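PDB 2YZC: uricase from Arthrobacter globiformis, which catalyses the oxidation of uric acid by oxygen to 5-hydroxyisourate, which is processed further to (S)-allantoin. Local coordinates for residues W115-I118 and A124-R127. Residues are numbered along the deposited sequence; the frame is centred on the assembly and turned at random.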
ATOM      1  N   TRP A 115      -5.662 -20.936  -0.747  1.00 20.22           N
ATOM      2  CA  TRP A 115      -6.981 -20.901  -1.355  1.00 20.88           C
ATOM      3  C   TRP A 115      -7.864 -21.975  -0.722  1.00 21.86           C
ATOM      4  O   TRP A 115      -7.385 -23.051  -0.351  1.00 23.04           O
ATOM      5  CB  TRP A 115      -6.898 -21.176  -2.861  1.00 19.97           C
ATOM      6  CG  TRP A 115      -6.250 -20.088  -3.670  1.00 20.02           C
ATOM      7  CD1 TRP A 115      -4.913 -19.900  -3.877  1.00 19.82           C
ATOM      8  CD2 TRP A 115      -6.919 -19.041  -4.381  1.00 20.84           C
ATOM      9  NE1 TRP A 115      -4.708 -18.802  -4.675  1.00 21.02           N
ATOM     10  CE2 TRP A 115      -5.921 -18.254  -5.002  1.00 20.93           C
ATOM     11  CE3 TRP A 115      -8.265 -18.689  -4.557  1.00 19.18           C
ATOM     12  CZ2 TRP A 115      -6.225 -17.136  -5.786  1.00 21.74           C
ATOM     13  CZ3 TRP A 115      -8.568 -17.572  -5.339  1.00 20.76           C
ATOM     14  CH2 TRP A 115      -7.551 -16.811  -5.941  1.00 21.06           C
ATOM     15  N   ASP A 116      -9.149 -21.670  -0.599  1.00 21.50           N
ATOM     16  CA  ASP A 116     -10.121 -22.615  -0.059  1.00 22.45           C
ATOM     17  C   ASP A 116     -11.140 -22.865  -1.162  1.00 21.98           C
ATOM     18  O   ASP A 116     -11.401 -21.981  -1.974  1.00 21.95           O
ATOM     19  CB  ASP A 116     -10.845 -22.027   1.156  1.00 24.55           C
ATOM     20  CG  ASP A 116      -9.905 -21.709   2.297  1.00 28.44           C
ATOM     21  OD1 ASP A 116      -9.058 -22.567   2.627  1.00 32.36           O
ATOM     22  OD2 ASP A 116     -10.020 -20.607   2.869  1.00 31.76           O
ATOM     23  N   ARG A 117     -11.708 -24.064  -1.201  1.00 21.97           N
ATOM     24  CA  ARG A 117     -12.721 -24.368  -2.203  1.00 21.66           C
ATOM     25  C   ARG A 117     -14.002 -23.656  -1.808  1.00 21.70           C
ATOM     26  O   ARG A 117     -14.252 -23.431  -0.623  1.00 21.96           O
ATOM     27  CB  ARG A 117     -13.000 -25.873  -2.268  1.00 22.41           C
ATOM     28  CG  ARG A 117     -11.856 -26.717  -2.793  1.00 23.42           C
ATOM     29  CD  ARG A 117     -12.226 -28.202  -2.816  1.00 25.07           C
ATOM     30  NE  ARG A 117     -11.065 -29.011  -3.172  1.00 25.43           N
ATOM     31  CZ  ARG A 117     -10.581 -29.124  -4.406  1.00 26.05           C
ATOM     32  NH1 ARG A 117     -11.165 -28.491  -5.417  1.00 23.48           N
ATOM     33  NH2 ARG A 117      -9.493 -29.848  -4.622  1.00 26.37           N
ATOM     34  N   ILE A 118     -14.805 -23.286  -2.799  1.00 22.35           N
ATOM     35  CA  ILE A 118     -16.081 -22.636  -2.534  1.00 23.22           C
ATOM     36  C   ILE A 118     -17.093 -23.776  -2.409  1.00 25.12           C
ATOM     37  O   ILE A 118     -17.356 -24.483  -3.378  1.00 24.49           O
ATOM     38  CB  ILE A 118     -16.498 -21.705  -3.696  1.00 24.66           C
ATOM     39  CG1 ILE A 118     -15.505 -20.539  -3.819  1.00 23.89           C
ATOM     40  CG2 ILE A 118     -17.924 -21.201  -3.468  1.00 23.79           C
ATOM     41  CD1 ILE A 118     -15.772 -19.598  -4.994  1.00 23.06           C
ATOM     42  N   ALA A 124     -13.593 -24.227  -8.143  1.00 19.46           N
ATOM     43  CA  ALA A 124     -13.917 -22.839  -7.817  1.00 19.14           C
ATOM     44  C   ALA A 124     -13.372 -22.607  -6.413  1.00 19.61           C
ATOM     45  O   ALA A 124     -13.708 -23.346  -5.484  1.00 19.16           O
ATOM     46  CB  ALA A 124     -15.421 -22.616  -7.850  1.00 19.19           C
ATOM     47  N   PHE A 125     -12.536 -21.583  -6.256  1.00 18.61           N
ATOM     48  CA  PHE A 125     -11.908 -21.308  -4.968  1.00 18.97           C
ATOM     49  C   PHE A 125     -11.957 -19.846  -4.544  1.00 19.24           C
ATOM     50  O   PHE A 125     -12.231 -18.962  -5.350  1.00 19.94           O
ATOM     51  CB  PHE A 125     -10.436 -21.730  -5.012  1.00 17.76           C
ATOM     52  CG  PHE A 125     -10.183 -23.017  -5.744  1.00 17.55           C
ATOM     53  CD1 PHE A 125     -10.205 -23.060  -7.136  1.00 19.96           C
ATOM     54  CD2 PHE A 125      -9.893 -24.183  -5.042  1.00 18.54           C
ATOM     55  CE1 PHE A 125      -9.937 -24.242  -7.822  1.00 19.57           C
ATOM     56  CE2 PHE A 125      -9.624 -25.373  -5.714  1.00 20.41           C
ATOM     57  CZ  PHE A 125      -9.645 -25.403  -7.107  1.00 20.67           C
ATOM     58  N   SER A 126     -11.686 -19.601  -3.262  1.00 18.91           N
ATOM     59  CA  SER A 126     -11.646 -18.244  -2.732  1.00 19.30           C
ATOM     60  C   SER A 126     -10.335 -18.121  -1.955  1.00 20.11           C
ATOM     61  O   SER A 126      -9.877 -19.083  -1.339  1.00 19.60           O
ATOM     62  CB  SER A 126     -12.843 -17.956  -1.814  1.00 21.09           C
ATOM     63  OG  SER A 126     -12.795 -18.713  -0.620  1.00 22.57           O
ATOM     64  N   ARG A 127      -9.727 -16.944  -1.991  1.00 18.52           N
ATOM     65  CA  ARG A 127      -8.459 -16.753  -1.305  1.00 21.01           C
ATOM     66  C   ARG A 127      -8.585 -16.623   0.207  1.00 20.18           C
ATOM     67  O   ARG A 127      -9.485 -15.958   0.710  1.00 19.76           O
ATOM     68  CB  ARG A 127      -7.739 -15.521  -1.872  1.00 22.63           C
ATOM     69  CG  ARG A 127      -6.476 -15.858  -2.661  1.00 28.77           C
ATOM     70  CD  ARG A 127      -5.227 -15.756  -1.792  1.00 31.21           C
ATOM     71  NE  ARG A 127      -4.593 -14.452  -1.966  1.00 37.00           N
ATOM     72  CZ  ARG A 127      -3.699 -13.931  -1.135  1.00 38.66           C
ATOM     73  NH1 ARG A 127      -3.181 -12.735  -1.391  1.00 44.61           N
ATOM     74  NH2 ARG A 127      -3.329 -14.594  -0.048  1.00 36.38           N
TER
HETATM   75  O   HOH W   1     -14.477 -20.590   0.258  1.00 31.25           O
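S126 N gives its hydrogen to D116 O at 2.7 Å, and S126 O takes one back from D116 N at 2.8 Å, an almost straight bond (175° at the hydrogen). This reciprocal couple is the hydrogen-bonded pair of an antiparallel hairpin, and W115–R127 and R117–F125 are the non-hydrogen-bonded pairs before and after it. Two residues nearer the turn, I118 N bonds to A124 O at 2.9 Å. S126 OG and R117 O are bridged by a water, which donates to the carbonyl. W115 has CG anti to its carbonyl carbon (chi1 -69°), a turn that lays the indole alongside the partner strand. There R127 CG lies over one face of the indole, 3.3 Å from the centroid of the six-membered ring, in a CH-pi contact; bends at chi2 and chi3 then redirect the rest of the chain. W115 CE3 meanwhile packs on F125 CB, and W115 NE1 hydrogen-bonds to D41 OD2. Were W115 an alanine, R127 CG would probably lose its aromatic platform, a gap would open beside F125 CB and D41 would be deprived of the indole N-H. R117 and F125 run side by side, R117 NH1 lying 3.5 Å from F125 CE2, with guanidinium and ring planes 42° apart; R117 NH2 reaches E38 in a salt bridge. Strands 103-117 and 124-129 form the hairpin, part of the chain's antiparallel sheet, with I39 of strand 38-50 touching both W115 and F125. Along 124-126 a strand of a second subunit pairs antiparallel, carrying the sheet across the interface, while L156 of that subunit packs on W115.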